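PDB 1RCU: TIGR00725 family protein from Thermotoga maritima, which is of unknown function but belongs to the SLOG cluster4 family, whose Rossmann-like fold suggests that it binds a nucleotide or related ligand. Local coordinates for residues 156-159 against 160-163. Residues are numbered along the deposited sequence; the frame is centred on the assembly and turned at random.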
# COMPACT_ATOMS: atom_id res chain seq x y z
N ASP A 156 -2.13 -23.31 16.85
CA ASP A 156 -2.32 -24.75 16.99
C ASP A 156 -3.15 -25.29 15.84
O ASP A 156 -2.86 -26.36 15.30
CB ASP A 156 -3.00 -25.07 18.33
CG ASP A 156 -2.02 -25.05 19.51
OD1 ASP A 156 -2.47 -24.80 20.65
OD2 ASP A 156 -0.81 -25.30 19.31
N ARG A 157 -4.17 -24.54 15.45
CA ARG A 157 -5.05 -24.97 14.37
C ARG A 157 -4.30 -25.21 13.04
O ARG A 157 -4.58 -26.18 12.34
CB ARG A 157 -6.17 -23.94 14.17
CG ARG A 157 -7.27 -24.40 13.22
CD ARG A 157 -8.42 -23.41 13.10
NE ARG A 157 -9.06 -23.14 14.38
CZ ARG A 157 -8.91 -22.02 15.07
NH1 ARG A 157 -8.15 -21.05 14.59
NH2 ARG A 157 -9.51 -21.86 16.24
N ILE A 158 -3.36 -24.32 12.69
CA ILE A 158 -2.62 -24.43 11.44
C ILE A 158 -1.71 -25.66 11.37
O ILE A 158 -1.27 -26.05 10.29
CB ILE A 158 -1.77 -23.14 11.16
CG1 ILE A 158 -1.36 -23.10 9.68
CG2 ILE A 158 -0.50 -23.13 11.98
CD1 ILE A 158 -2.53 -22.96 8.75
N SER A 159 -1.43 -26.28 12.51
CA SER A 159 -0.56 -27.45 12.53
C SER A 159 -1.28 -28.71 12.05
O SER A 159 -0.66 -29.73 11.75
CB SER A 159 -0.03 -27.71 13.95
OG SER A 159 -1.08 -28.08 14.85
N GLN A 160 -2.60 -28.63 11.95
CA GLN A 160 -3.37 -29.77 11.54
C GLN A 160 -3.51 -29.88 10.01
O GLN A 160 -4.15 -30.80 9.51
CB GLN A 160 -4.74 -29.72 12.22
CG GLN A 160 -4.66 -29.68 13.76
CD GLN A 160 -3.70 -30.74 14.33
OE1 GLN A 160 -3.87 -31.94 14.10
NE2 GLN A 160 -2.69 -30.28 15.08
N VAL A 161 -2.89 -28.95 9.28
CA VAL A 161 -2.95 -28.96 7.82
C VAL A 161 -1.59 -28.80 7.12
O VAL A 161 -1.52 -28.31 5.99
CB VAL A 161 -3.91 -27.86 7.27
CG1 VAL A 161 -5.35 -28.24 7.60
CG2 VAL A 161 -3.56 -26.49 7.86
N LEU A 162 -0.53 -29.21 7.80
CA LEU A 162 0.82 -29.11 7.25
C LEU A 162 1.10 -30.24 6.27
O LEU A 162 0.75 -31.40 6.51
CB LEU A 162 1.85 -29.14 8.37
CG LEU A 162 1.81 -27.97 9.35
CD1 LEU A 162 2.67 -28.31 10.54
CD2 LEU A 162 2.29 -26.70 8.68
N ILE A 163 1.73 -29.89 5.16
CA ILE A 163 2.07 -30.86 4.14
C ILE A 163 3.42 -31.40 4.61
O ILE A 163 4.32 -30.63 4.92
CB ILE A 163 2.16 -30.14 2.77
CG1 ILE A 163 0.80 -29.49 2.43
CG2 ILE A 163 2.60 -31.11 1.69
CD1 ILE A 163 0.85 -28.42 1.33
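S159 and Q160 meet in a local contact at the surface, where helix 153-157 runs out through a 3-10 turn into the loop before strand 176-179. The Q160 chain bends at chi2 (-47°), which brings its amide back to S159. Q160 NE2 donates to S159 OG at 2.7 Å; the bond is short but bent (130°), and the oxygen is tilted from the amide plane. S159 OG lies between its own backbone N and carbonyl carbon (chi1 66°), which turns it back toward the preceding turn. There it donates to D156 O in the carbonyl plane, and D156 O also accepts from S159 N at 3.1 Å. The S159 hydroxyl thus relays between the side-chain amide and the helix backbone. With an alanine here, Q160 NE2 would probably lose its acceptor and D156 O one of its two donors.

The backbone winds tightly here. Q160 N bonds R157 O at 3.2 Å, and V161 N makes a weak bond of 3.5 Å to I158 O. On the apolar side, I158 CD1 touches V161 CG2 at 3.8 Å, the two side chains crossing at about a right angle. Separately, L162 CG rests against the I158 carbonyl, 3.7 Å from I158 O. I158 and L162 both pack on L168, while V161 meets V161 of a second subunit. Successive i to i+3 backbone bonds are typical of a 3-10 ending to a helix, here beside strand 176-179, an outermost strand of the chain's parallel, Rossmann-like sheet.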